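Local atomic coordinates of sesquisabinene B synthase 2 (Santalum album, PDB entry 6A2A), a protein that probably converts farnesyl diphosphate into the sesquiterpene sesquisabinene B, using magnesium or manganese ions, as a plant terpene synthase of the Tpsb subfamily. Residues 517-520 / 521-525; 507-510 / 511-515; 439-442 / 443-446; 217-220 / 221-224; 421-424 / 425-428. All blocks are in the same frame, centred on the assembly; numbering follows the deposited sequence.

Contact 1: 517-520 / 521-525; sequences FAEP and FLSFT
Leu522 N gives its hydrogen to Ala518 O (3.1 Å) and Phe524 N to Pro520 O (3.0 Å) as the chain turns from the loop 517-520 into helix 521-535, with a cis peptide bond between Glu519 and Pro520. The side chains on either side of this entry then fold back on one another. Glu519, bent at its second torsion (chi2 -68°), curls its carboxylate over the start of the helix: OE1 takes the hydroxyl hydrogen of Ser523 OG at 2.7 Å, on its syn side and 22° out of the carboxylate plane, and a weak bond from Ser523 N. Phe517 and Phe521 run side by side in the same direction, their ring planes inclined at 46°; Phe521 CD2 comes over a face of the Phe517 ring, 3.5 Å from CD1. The Leu522 methyl CD2 presses on Phe517 CB at 3.6 Å. The ring of Phe524 lies along Pro520, with CZ 3.6 Å from Pro520 CB, while the carbonyl oxygen of that proline sits over the same ring. An alanine in place of Phe524 is likely to open a gap beside Pro520 and to leave Ser426 and Thr430 of helix 419-430 without the ring that packs on them. On the inner side Phe521 meets Tyr427 edge-to-face. The contact therefore divides by chemistry: a carboxylate on the exposed side binds the first turn, where the helix dipole would probably stabilise its negative charge, and on the buried side aromatic rings pack against one another and on Pro520.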
loop_
_atom_site.group_PDB
_atom_site.type_symbol
_atom_site.label_atom_id
_atom_site.label_comp_id
_atom_site.label_asym_id
_atom_site.label_seq_id
_atom_site.Cartn_x
_atom_site.Cartn_y
_atom_site.Cartn_z
ATOM N N PHE A 517 -4.103 32.281 1.979
ATOM C CA PHE A 517 -4.647 30.927 2.027
ATOM C C PHE A 517 -5.983 30.812 1.291
ATOM O O PHE A 517 -6.725 31.778 1.169
ATOM C CB PHE A 517 -4.742 30.516 3.496
ATOM C CG PHE A 517 -3.406 30.411 4.175
ATOM C CD1 PHE A 517 -2.453 29.557 3.652
ATOM C CD2 PHE A 517 -3.123 31.118 5.327
ATOM C CE1 PHE A 517 -1.231 29.422 4.277
ATOM C CE2 PHE A 517 -1.904 30.956 5.972
ATOM C CZ PHE A 517 -0.944 30.155 5.410
ATOM N N ALA A 518 -6.237 29.620 0.797
ATOM C CA ALA A 518 -7.457 29.256 0.095
ATOM C C ALA A 518 -7.984 27.938 0.649
ATOM O O ALA A 518 -7.276 27.212 1.349
ATOM C CB ALA A 518 -7.191 29.085 -1.372
ATOM N N GLU A 519 -9.174 27.595 0.217
ATOM C CA GLU A 519 -9.658 26.203 0.390
ATOM C C GLU A 519 -8.771 25.227 -0.380
ATOM O O GLU A 519 -8.294 25.538 -1.467
ATOM C CB GLU A 519 -11.111 26.092 -0.077
ATOM C CG GLU A 519 -12.055 26.958 0.751
ATOM C CD GLU A 519 -12.263 26.549 2.195
ATOM O OE1 GLU A 519 -11.666 25.512 2.622
ATOM O OE2 GLU A 519 -12.951 27.284 2.919
ATOM N N PRO A 520 -8.557 24.021 0.140
ATOM C CA PRO A 520 -9.155 23.497 1.363
ATOM C C PRO A 520 -8.347 23.714 2.655
ATOM O O PRO A 520 -8.828 23.410 3.756
ATOM C CB PRO A 520 -9.218 21.989 1.119
ATOM C CG PRO A 520 -8.035 21.743 0.225
ATOM C CD PRO A 520 -7.977 22.965 -0.671
ATOM N N PHE A 521 -7.183 24.320 2.558
ATOM C CA PHE A 521 -6.348 24.629 3.737
ATOM C C PHE A 521 -7.048 25.538 4.754
ATOM O O PHE A 521 -6.911 25.293 5.922
ATOM C CB PHE A 521 -5.005 25.243 3.330
ATOM C CG PHE A 521 -4.073 25.400 4.503
ATOM C CD1 PHE A 521 -3.476 24.297 5.079
ATOM C CD2 PHE A 521 -3.829 26.632 5.051
ATOM C CE1 PHE A 521 -2.622 24.439 6.163
ATOM C CE2 PHE A 521 -2.954 26.787 6.114
ATOM C CZ PHE A 521 -2.372 25.678 6.690
ATOM N N LEU A 522 -7.878 26.518 4.339
ATOM C CA LEU A 522 -8.592 27.302 5.300
ATOM C C LEU A 522 -9.471 26.414 6.191
ATOM O O LEU A 522 -9.543 26.615 7.389
ATOM C CB LEU A 522 -9.493 28.275 4.535
ATOM C CG LEU A 522 -8.775 29.387 3.800
ATOM C CD1 LEU A 522 -9.798 30.112 2.919
ATOM C CD2 LEU A 522 -8.083 30.340 4.751
ATOM N N SER A 523 -10.168 25.476 5.585
ATOM C CA SER A 523 -11.024 24.542 6.357
ATOM C C SER A 523 -10.199 23.608 7.260
ATOM O O SER A 523 -10.624 23.359 8.404
ATOM C CB SER A 523 -11.876 23.744 5.444
ATOM O OG SER A 523 -12.867 24.593 4.891
ATOM N N PHE A 524 -9.054 23.117 6.755
ATOM C CA PHE A 524 -8.221 22.171 7.527
ATOM C C PHE A 524 -7.802 22.860 8.823
ATOM O O PHE A 524 -7.771 22.230 9.873
ATOM C CB PHE A 524 -6.954 21.739 6.786
ATOM C CG PHE A 524 -7.109 20.975 5.505
ATOM C CD1 PHE A 524 -8.312 20.373 5.139
ATOM C CD2 PHE A 524 -6.046 20.883 4.612
ATOM C CE1 PHE A 524 -8.420 19.677 3.942
ATOM C CE2 PHE A 524 -6.160 20.192 3.430
ATOM C CZ PHE A 524 -7.354 19.587 3.078
ATOM N N THR A 525 -7.410 24.134 8.722
ATOM C CA THR A 525 -6.816 24.835 9.848
ATOM C C THR A 525 -7.844 25.024 10.975
ATOM O O THR A 525 -7.526 24.957 12.140
ATOM C CB THR A 525 -6.187 26.148 9.356
ATOM O OG1 THR A 525 -5.169 25.832 8.409
ATOM C CG2 THR A 525 -5.577 26.963 10.458
#

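Contact 2: 507-510 / 511-515; sequences LNKC and LFEPS
The C-terminal end of helix 489-510 unwinds here through a type I beta turn from Cys510 to Glu513, and Leu511 and Phe512 fold back against the last helical carbonyls. Leu511 N shares itself between Leu507 O and Asn508 O in two weak bonds, a sign that the alpha-helical pattern is giving way to tighter turns. Phe512 N then bonds to Lys509 O at 2.9 Å, and Glu513 N closes the beta turn on Cys510 O, also at 2.9 Å; both donors stand well above the plane of the carbonyl they reach. Leu511 lays CG 3.6 Å from Leu507 O. Phe512 brings CB to 3.5 Å from Lys509 O, and its ring meets Asn508 O at an edge, with CD1 4.0 Å away. Glu513 has CG wedged between its backbone N and carbonyl carbon (chi1 52°) and bends at the next bond, which carries the carboxylate back beside the helix end. Glu513 OE1 lies 3.0 Å from Lys509 O; both oxygens are acceptors, so this is not a hydrogen bond, and Lys509 NZ stays 6.1 Å from Glu513 OE2, too far for a salt bridge. Asn508 ND2 bonds to Phe171 O and Gly173 O, after helix 160-170, and OD1 to His216 NE2, before helix 220-232. Phe512 meets Trp174 edge-to-face, Leu507 and Leu511 pack on Phe448 of helix 447-462, and Pro514 rests on Leu522 of helix 521-535.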
loop_
_atom_site.group_PDB
_atom_site.type_symbol
_atom_site.label_atom_id
_atom_site.label_comp_id
_atom_site.label_asym_id
_atom_site.label_seq_id
_atom_site.Cartn_x
_atom_site.Cartn_y
_atom_site.Cartn_z
ATOM N N LEU A 507 -8.770 33.399 15.002
ATOM C CA LEU A 507 -9.120 32.545 13.890
ATOM C C LEU A 507 -10.326 33.058 13.078
ATOM O O LEU A 507 -10.287 33.056 11.857
ATOM C CB LEU A 507 -9.486 31.168 14.470
ATOM C CG LEU A 507 -8.498 30.030 14.538
ATOM C CD1 LEU A 507 -9.262 28.702 14.689
ATOM C CD2 LEU A 507 -7.517 29.961 13.379
ATOM N N ASN A 508 -11.440 33.428 13.766
ATOM C CA ASN A 508 -12.640 33.903 13.127
ATOM C C ASN A 508 -12.349 35.149 12.278
ATOM O O ASN A 508 -12.732 35.214 11.139
ATOM C CB ASN A 508 -13.716 34.293 14.165
ATOM C CG ASN A 508 -14.342 33.113 14.883
ATOM O OD1 ASN A 508 -14.246 31.985 14.399
ATOM N ND2 ASN A 508 -14.953 33.385 16.018
ATOM N N LYS A 509 -11.612 36.047 12.845
ATOM C CA LYS A 509 -11.303 37.326 12.129
ATOM C C LYS A 509 -10.343 37.066 10.948
ATOM O O LYS A 509 -10.525 37.652 9.839
ATOM C CB LYS A 509 -10.739 38.381 13.071
ATOM C CG LYS A 509 -10.673 39.783 12.458
ATOM C CD LYS A 509 -10.333 40.823 13.470
ATOM C CE LYS A 509 -10.473 42.239 12.937
ATOM N NZ LYS A 509 -10.526 43.208 14.068
ATOM N N CYS A 510 -9.416 36.124 11.110
ATOM C CA CYS A 510 -8.476 35.792 9.998
ATOM C C CYS A 510 -9.285 35.377 8.766
ATOM O O CYS A 510 -8.908 35.727 7.662
ATOM C CB CYS A 510 -7.442 34.706 10.348
ATOM S SG CYS A 510 -6.179 35.109 11.563
ATOM N N LEU A 511 -10.448 34.684 8.885
ATOM C CA LEU A 511 -11.212 34.273 7.729
ATOM C C LEU A 511 -11.867 35.446 6.986
ATOM O O LEU A 511 -12.368 35.239 5.900
ATOM C CB LEU A 511 -12.287 33.283 8.169
ATOM C CG LEU A 511 -11.776 31.984 8.800
ATOM C CD1 LEU A 511 -12.927 31.116 9.259
ATOM C CD2 LEU A 511 -10.907 31.229 7.812
ATOM N N PHE A 512 -11.924 36.627 7.573
ATOM C CA PHE A 512 -12.448 37.793 6.867
ATOM C C PHE A 512 -11.291 38.544 6.194
ATOM O O PHE A 512 -11.543 39.530 5.518
ATOM C CB PHE A 512 -13.214 38.688 7.838
ATOM C CG PHE A 512 -14.672 38.338 7.931
ATOM C CD1 PHE A 512 -15.061 37.165 8.557
ATOM C CD2 PHE A 512 -15.641 39.182 7.416
ATOM C CE1 PHE A 512 -16.401 36.841 8.670
ATOM C CE2 PHE A 512 -16.987 38.855 7.517
ATOM C CZ PHE A 512 -17.364 37.676 8.138
ATOM N N GLU A 513 -10.055 38.084 6.377
ATOM C CA GLU A 513 -8.926 38.456 5.443
ATOM C C GLU A 513 -7.965 37.267 5.328
ATOM O O GLU A 513 -6.901 37.254 5.983
ATOM C CB GLU A 513 -8.197 39.702 5.940
ATOM C CG GLU A 513 -7.740 39.628 7.390
ATOM C CD GLU A 513 -8.480 40.541 8.352
ATOM O OE1 GLU A 513 -9.665 40.270 8.634
ATOM O OE2 GLU A 513 -7.875 41.526 8.816
ATOM N N PRO A 514 -8.360 36.213 4.579
ATOM C CA PRO A 514 -7.557 34.983 4.708
ATOM C C PRO A 514 -6.320 34.915 3.785
ATOM O O PRO A 514 -5.490 33.992 3.916
ATOM C CB PRO A 514 -8.580 33.905 4.328
ATOM C CG PRO A 514 -9.320 34.548 3.162
ATOM C CD PRO A 514 -9.456 35.995 3.606
ATOM N N SER A 515 -6.172 35.857 2.842
ATOM C CA SER A 515 -5.098 35.704 1.847
ATOM C C SER A 515 -3.782 35.637 2.622
ATOM O O SER A 515 -3.620 36.324 3.616
ATOM C CB SER A 515 -5.134 36.815 0.804
ATOM O OG SER A 515 -3.844 37.371 0.565
#

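Contact 3: 439-442 / 443-446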
loop_
_atom_site.group_PDB
_atom_site.type_symbol
_atom_site.label_atom_id
_atom_site.label_comp_id
_atom_site.label_asym_id
_atom_site.label_seq_id
_atom_site.Cartn_x
_atom_site.Cartn_y
_atom_site.Cartn_z
ATOM N N LEU A 439 6.009 26.845 1.123
ATOM C CA LEU A 439 6.093 25.938 2.258
ATOM C C LEU A 439 6.830 26.556 3.449
ATOM O O LEU A 439 6.440 26.335 4.617
ATOM C CB LEU A 439 6.737 24.632 1.803
ATOM C CG LEU A 439 5.838 23.808 0.903
ATOM C CD1 LEU A 439 6.682 22.783 0.218
ATOM C CD2 LEU A 439 4.704 23.176 1.676
ATOM N N ASP A 440 7.879 27.348 3.189
ATOM C CA ASP A 440 8.606 28.033 4.243
ATOM C C ASP A 440 7.594 29.007 4.936
ATOM O O ASP A 440 7.615 29.176 6.196
ATOM C CB ASP A 440 9.754 28.852 3.669
ATOM C CG ASP A 440 11.022 28.007 3.339
ATOM O OD1 ASP A 440 11.085 26.845 3.756
ATOM O OD2 ASP A 440 11.938 28.576 2.676
ATOM N N TYR A 441 6.813 29.710 4.128
ATOM C CA TYR A 441 5.793 30.665 4.660
ATOM C C TYR A 441 4.820 29.931 5.634
ATOM O O TYR A 441 4.637 30.374 6.761
ATOM C CB TYR A 441 5.012 31.328 3.529
ATOM C CG TYR A 441 3.844 32.150 4.021
ATOM C CD1 TYR A 441 4.020 33.354 4.661
ATOM C CD2 TYR A 441 2.556 31.670 3.894
ATOM C CE1 TYR A 441 2.946 34.083 5.153
ATOM C CE2 TYR A 441 1.468 32.402 4.330
ATOM C CZ TYR A 441 1.667 33.598 4.990
ATOM O OH TYR A 441 0.567 34.305 5.416
ATOM N N VAL A 442 4.259 28.827 5.220
ATOM C CA VAL A 442 3.293 28.131 6.100
ATOM C C VAL A 442 4.034 27.625 7.345
ATOM O O VAL A 442 3.535 27.742 8.404
ATOM C CB VAL A 442 2.536 27.019 5.368
ATOM C CG1 VAL A 442 1.497 26.397 6.287
ATOM C CG2 VAL A 442 1.869 27.564 4.138
ATOM N N ASN A 443 5.255 27.116 7.200
ATOM C CA ASN A 443 5.984 26.612 8.326
ATOM C C ASN A 443 6.524 27.748 9.220
ATOM O O ASN A 443 6.916 27.441 10.332
ATOM C CB ASN A 443 7.110 25.671 7.892
ATOM C CG ASN A 443 7.549 24.747 9.015
ATOM O OD1 ASN A 443 6.743 24.294 9.871
ATOM N ND2 ASN A 443 8.856 24.545 9.091
ATOM N N SER A 444 6.349 29.018 8.828
ATOM C CA SER A 444 6.813 30.178 9.629
ATOM C C SER A 444 5.749 30.595 10.643
ATOM O O SER A 444 5.998 31.504 11.442
ATOM C CB SER A 444 7.206 31.350 8.754
ATOM O OG SER A 444 6.103 31.933 8.102
ATOM N N LEU A 445 4.595 29.919 10.592
ATOM C CA LEU A 445 3.476 30.110 11.495
ATOM C C LEU A 445 2.918 31.542 11.384
ATOM O O LEU A 445 2.963 32.351 12.307
ATOM C CB LEU A 445 3.883 29.749 12.926
ATOM C CG LEU A 445 4.201 28.264 13.201
ATOM C CD1 LEU A 445 3.939 27.918 14.635
ATOM C CD2 LEU A 445 3.432 27.305 12.290
ATOM N N PRO A 446 2.304 31.824 10.274
ATOM C CA PRO A 446 1.449 33.011 10.148
ATOM C C PRO A 446 0.340 32.944 11.207
ATOM O O PRO A 446 0.052 31.831 11.698
ATOM C CB PRO A 446 0.901 32.979 8.735
ATOM C CG PRO A 446 1.115 31.588 8.301
ATOM C CD PRO A 446 2.264 31.023 9.061
#
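The phenol ring of Tyr441 and Pro446 meet at a slant, with Tyr441 OH 3.6 Å and CZ 3.9 Å from Pro446 CB. Ser444 OG also approaches this ring obliquely, 4.3 Å from Tyr441 CD1. Tyr441 reaches over the turn because CG stands opposite the backbone N (chi1 172°), which carries the ring alongside its own carbonyl. That carbonyl is gripped twice by one residue. Ser444 OG donates to Tyr441 O at 2.5 Å, a notably short distance, tilted 16° from the carbonyl plane, and Ser444 N reaches the same oxygen at 3.0 Å from well above the plane. These bonds lie at the C-terminal end of helix 436-443: Asn443 N still bonds to Leu439 O in the alpha-helical manner, Leu445 N turns back to Val442 O at 3.3 Å, and Leu445 itself leaves the helix with positive phi. Pro446 follows directly as the N-cap residue of helix 447-462, so two consecutive helices within the metal-binding domain are joined by a very short link. Pro446 CD lies 3.4 Å from Tyr441 O. Beyond the two segments, Asn443 ND2 bonds to Asp386 of helix 377-400, Asp440 pairs with Lys436, and Val442 and Pro446 both pack on Phe517.

Contact 4: 217-220 / 221-224; sequences WRTI and RYEA
Thr219 caps the N-terminus of helix 220-232, and the hydrogen bonds across the contact spread from this residue into the first turn. Its hydroxyl oxygen OG1 accepts from Tyr222 N at 3.2 Å, the capping bond proper, while Thr219 O takes a weak bond from Glu223 N and Ile220 O a firmer one from Ala224 N at 2.9 Å. OG1 is held between the backbone N and the carbonyl carbon (chi1 75°), from where it faces the start of the helix. A valine in place of Thr219 would probably leave Tyr222 N without its capping acceptor and weaken the start of the helix.

The charged pair is less direct. Arg218 and Glu223 pass at a slant, with guanidinium and carboxylate planes 41° apart; Arg218 NE is 4.1 Å from Glu223 OE1, which lies well out of the guanidinium plane and is not placed to receive a hydrogen bond from it. A water joins them instead, accepting from Arg218 NH1 at 3.0 Å and donating to Glu223 OE1 at 2.7 Å. Both groups have stronger partners: Glu223 OE2 forms a salt bridge with Arg90 and OE1 a hydrogen bond with His209, and Arg218 bonds to the carbonyls of His209 and Leu213. Tyr222 OH bonds to Met287 O; Arg221 NH2 bonds to Phe249 O, and the guanidinium also forms a cation-pi contact with that residue's ring.

Packing is close as well. Glu223 CB comes to 3.0 Å of Thr219 O, and Thr219 OG1 lies in the plane of the Tyr222 ring, at its edge, 3.2 Å from CD1.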
loop_
_atom_site.group_PDB
_atom_site.type_symbol
_atom_site.label_atom_id
_atom_site.label_comp_id
_atom_site.label_asym_id
_atom_site.label_seq_id
_atom_site.Cartn_x
_atom_site.Cartn_y
_atom_site.Cartn_z
ATOM N N TRP A 217 -17.653 24.897 17.418
ATOM C CA TRP A 217 -16.454 24.156 17.918
ATOM C C TRP A 217 -16.540 22.644 17.600
ATOM O O TRP A 217 -15.617 21.900 17.926
ATOM C CB TRP A 217 -16.312 24.414 19.415
ATOM C CG TRP A 217 -15.865 25.803 19.761
ATOM C CD1 TRP A 217 -15.713 26.861 18.911
ATOM C CD2 TRP A 217 -15.529 26.271 21.062
ATOM N NE1 TRP A 217 -15.324 27.972 19.607
ATOM C CE2 TRP A 217 -15.139 27.622 20.920
ATOM C CE3 TRP A 217 -15.450 25.686 22.319
ATOM C CZ2 TRP A 217 -14.740 28.364 22.004
ATOM C CZ3 TRP A 217 -15.011 26.417 23.382
ATOM C CH2 TRP A 217 -14.720 27.765 23.243
ATOM N N ARG A 218 -17.591 22.169 16.965
ATOM C CA ARG A 218 -17.762 20.746 16.696
ATOM C C ARG A 218 -17.283 20.408 15.294
ATOM O O ARG A 218 -17.289 21.252 14.376
ATOM C CB ARG A 218 -19.237 20.341 16.925
ATOM C CG ARG A 218 -19.639 20.353 18.387
ATOM C CD ARG A 218 -21.137 19.995 18.631
ATOM N NE ARG A 218 -21.411 19.786 20.023
ATOM C CZ ARG A 218 -21.186 18.638 20.681
ATOM N NH1 ARG A 218 -20.576 17.627 20.077
ATOM N NH2 ARG A 218 -21.520 18.548 21.947
ATOM N N THR A 219 -16.996 19.149 15.077
ATOM C CA THR A 219 -16.631 18.666 13.788
ATOM C C THR A 219 -17.852 18.577 12.898
ATOM O O THR A 219 -19.005 18.432 13.376
ATOM C CB THR A 219 -15.956 17.295 13.765
ATOM O OG1 THR A 219 -16.903 16.245 13.986
ATOM C CG2 THR A 219 -14.802 17.164 14.752
ATOM N N ILE A 220 -17.603 18.690 11.639
ATOM C CA ILE A 220 -18.743 18.550 10.646
ATOM C C ILE A 220 -19.270 17.112 10.646
ATOM O O ILE A 220 -20.466 16.914 10.787
ATOM C CB ILE A 220 -18.357 18.970 9.231
ATOM C CG1 ILE A 220 -17.941 20.436 9.232
ATOM C CG2 ILE A 220 -19.512 18.780 8.266
ATOM C CD1 ILE A 220 -17.167 20.854 7.978
ATOM N N ARG A 221 -18.394 16.130 10.559
ATOM C CA ARG A 221 -18.820 14.782 10.199
ATOM C C ARG A 221 -19.493 14.103 11.385
ATOM O O ARG A 221 -20.537 13.439 11.205
ATOM C CB ARG A 221 -17.662 13.918 9.698
ATOM C CG ARG A 221 -18.110 12.541 9.216
ATOM C CD ARG A 221 -19.079 12.658 8.046
ATOM N NE ARG A 221 -19.364 11.319 7.548
ATOM C CZ ARG A 221 -20.249 11.021 6.588
ATOM N NH1 ARG A 221 -20.921 11.994 5.957
ATOM N NH2 ARG A 221 -20.462 9.746 6.311
ATOM N N TYR A 222 -18.925 14.246 12.577
ATOM C CA TYR A 222 -19.514 13.626 13.753
ATOM C C TYR A 222 -20.792 14.371 14.152
ATOM O O TYR A 222 -21.713 13.724 14.652
ATOM C CB TYR A 222 -18.533 13.541 14.917
ATOM C CG TYR A 222 -17.378 12.621 14.640
ATOM C CD1 TYR A 222 -16.222 13.087 14.014
ATOM C CD2 TYR A 222 -17.414 11.284 14.986
ATOM C CE1 TYR A 222 -15.180 12.231 13.688
ATOM C CE2 TYR A 222 -16.368 10.430 14.682
ATOM C CZ TYR A 222 -15.242 10.904 14.033
ATOM O OH TYR A 222 -14.180 10.096 13.724
ATOM N N GLU A 223 -20.846 15.692 13.916
ATOM C CA GLU A 223 -22.089 16.443 14.165
ATOM C C GLU A 223 -23.187 15.956 13.211
ATOM O O GLU A 223 -24.376 15.908 13.627
ATOM C CB GLU A 223 -21.873 17.956 14.003
ATOM C CG GLU A 223 -23.109 18.785 14.358
ATOM C CD GLU A 223 -23.623 18.658 15.782
ATOM O OE1 GLU A 223 -22.975 18.028 16.683
ATOM O OE2 GLU A 223 -24.823 19.123 15.988
ATOM N N ALA A 224 -22.834 15.641 11.997
ATOM C CA ALA A 224 -23.833 15.217 11.001
ATOM C C ALA A 224 -24.551 13.952 11.499
ATOM O O ALA A 224 -25.797 13.847 11.393
ATOM C CB ALA A 224 -23.221 15.001 9.661
HETATM O O HOH W 1 -20.665 16.805 17.237
#

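Contact 5: 421-424 / 425-428; sequences NLLV and TSYL
Thr425 and Ser426 turn their hydroxyls back to backbone carbonyls of Asn421 and Leu423. Thr425 OG1 donates to Asn421 O at 2.8 Å, and Thr425 N reaches the same oxygen at 3.0 Å from the opposite face of the carbonyl plane, so that one residue grips this acceptor from two sides. Placed opposite its own carbonyl carbon (chi1 -59°), OG1 is brought down along the helix to Asn421. Ser426 OG takes a different staggered position, between backbone N and carbonyl carbon (chi1 80°), and reaches back three residues rather than four: it donates at 2.7 Å to Leu423 O, which also accepts from Tyr427 N.

A water adds a third element to the side-chain bonding. It donates to Asn421 OD1 and to Thr425 OG1, both at 2.8 Å, and so bridges two side chains that lie side by side and point the same way. Thr425 OG1 thus gives one hydrogen and receives another. Asn421 ND2 turns to Gln387 of helix 377-400.

All of this belongs to helix 419-430, one of the helices of the metal-binding domain, and the hydroxyl bonds run beside its regular backbone ladder. The bond from Leu428 N to Val424 O is nearly straight at the hydrogen (178°).

Side chains also face other helices. Val424 packs on Cys379 and Val383 of helix 377-400, and Tyr427 on Leu439 and Val442 of helix 436-443, while Thr425 and Ser426 meet Glu305 of helix 299-321.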
loop_
_atom_site.group_PDB
_atom_site.type_symbol
_atom_site.label_atom_id
_atom_site.label_comp_id
_atom_site.label_asym_id
_atom_site.label_seq_id
_atom_site.Cartn_x
_atom_site.Cartn_y
_atom_site.Cartn_z
ATOM N N ASN A 421 3.272 19.966 11.851
ATOM C CA ASN A 421 3.565 18.823 10.969
ATOM C C ASN A 421 2.343 18.461 10.114
ATOM O O ASN A 421 2.380 18.506 8.867
ATOM C CB ASN A 421 4.019 17.641 11.821
ATOM C CG ASN A 421 4.472 16.439 11.022
ATOM O OD1 ASN A 421 4.143 16.306 9.835
ATOM N ND2 ASN A 421 5.238 15.583 11.701
ATOM N N LEU A 422 1.202 18.216 10.776
ATOM C CA LEU A 422 0.010 17.788 10.056
ATOM C C LEU A 422 -0.482 18.891 9.122
ATOM O O LEU A 422 -0.884 18.585 8.006
ATOM C CB LEU A 422 -1.070 17.392 11.066
ATOM C CG LEU A 422 -0.802 16.063 11.764
ATOM C CD1 LEU A 422 -1.678 15.896 12.982
ATOM C CD2 LEU A 422 -0.981 14.917 10.804
ATOM N N LEU A 423 -0.470 20.145 9.567
ATOM C CA LEU A 423 -1.008 21.247 8.729
ATOM C C LEU A 423 -0.099 21.597 7.545
ATOM O O LEU A 423 -0.567 21.767 6.412
ATOM C CB LEU A 423 -1.309 22.485 9.583
ATOM C CG LEU A 423 -2.579 22.388 10.435
ATOM C CD1 LEU A 423 -2.613 23.576 11.356
ATOM C CD2 LEU A 423 -3.843 22.319 9.627
ATOM N N VAL A 424 1.202 21.738 7.783
ATOM C CA VAL A 424 2.119 21.996 6.698
ATOM C C VAL A 424 2.062 20.859 5.691
ATOM O O VAL A 424 2.039 21.114 4.464
ATOM C CB VAL A 424 3.539 22.219 7.211
ATOM C CG1 VAL A 424 4.551 22.221 6.085
ATOM C CG2 VAL A 424 3.615 23.463 8.080
ATOM N N THR A 425 1.971 19.615 6.164
ATOM C CA THR A 425 1.825 18.497 5.243
ATOM C C THR A 425 0.540 18.651 4.419
ATOM O O THR A 425 0.557 18.474 3.219
ATOM C CB THR A 425 1.881 17.153 5.967
ATOM O OG1 THR A 425 3.149 17.065 6.642
ATOM C CG2 THR A 425 1.727 15.991 5.008
ATOM N N SER A 426 -0.575 18.982 5.065
ATOM C CA SER A 426 -1.837 19.156 4.369
ATOM C C SER A 426 -1.736 20.237 3.276
ATOM O O SER A 426 -2.377 20.096 2.230
ATOM C CB SER A 426 -2.945 19.413 5.332
ATOM O OG SER A 426 -3.034 20.762 5.805
ATOM N N TYR A 427 -1.009 21.308 3.573
ATOM C CA TYR A 427 -0.818 22.419 2.641
ATOM C C TYR A 427 0.020 21.959 1.430
ATOM O O TYR A 427 -0.348 22.206 0.250
ATOM C CB TYR A 427 -0.168 23.592 3.360
ATOM C CG TYR A 427 0.113 24.775 2.467
ATOM C CD1 TYR A 427 -0.820 25.788 2.327
ATOM C CD2 TYR A 427 1.354 24.955 1.879
ATOM C CE1 TYR A 427 -0.553 26.922 1.569
ATOM C CE2 TYR A 427 1.643 26.092 1.119
ATOM C CZ TYR A 427 0.681 27.066 0.949
ATOM O OH TYR A 427 1.005 28.178 0.210
ATOM N N LEU A 428 1.152 21.290 1.715
ATOM C CA LEU A 428 1.972 20.678 0.669
ATOM C C LEU A 428 1.141 19.865 -0.336
ATOM O O LEU A 428 1.363 19.935 -1.587
ATOM C CB LEU A 428 3.001 19.754 1.324
ATOM C CG LEU A 428 3.706 18.778 0.386
ATOM C CD1 LEU A 428 4.648 19.483 -0.553
ATOM C CD2 LEU A 428 4.467 17.714 1.172
HETATM O O HOH W 2 4.807 15.009 7.490
#

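Overall arrangement
Contacts 1, 3 and 5 form one packed cluster. Contact 5 touches contact 3 where Val442 CG2 meets Tyr427 CE2 at 3.4 Å, their centres about 10 Å apart, and contact 1 lies against both: Phe524 CD2 is 3.2 Å from Ser426 OG, and Phe517 CZ is 3.5 Å from Tyr441 CE2. Contact 2 joins through contact 1, Leu522 CD2 lying 3.6 Å from Pro514 CB. Contact 4 stands apart, its nearest atoms about 6 Å from contact 1. Contact 5 comes nearest the metal-binding residues: side chain to side chain, Leu422 is about 10 Å from Asn460, which binds one magnesium ion, and Asn421 about 11 Å from Asp316, which binds another; neither ion is bound to this chain.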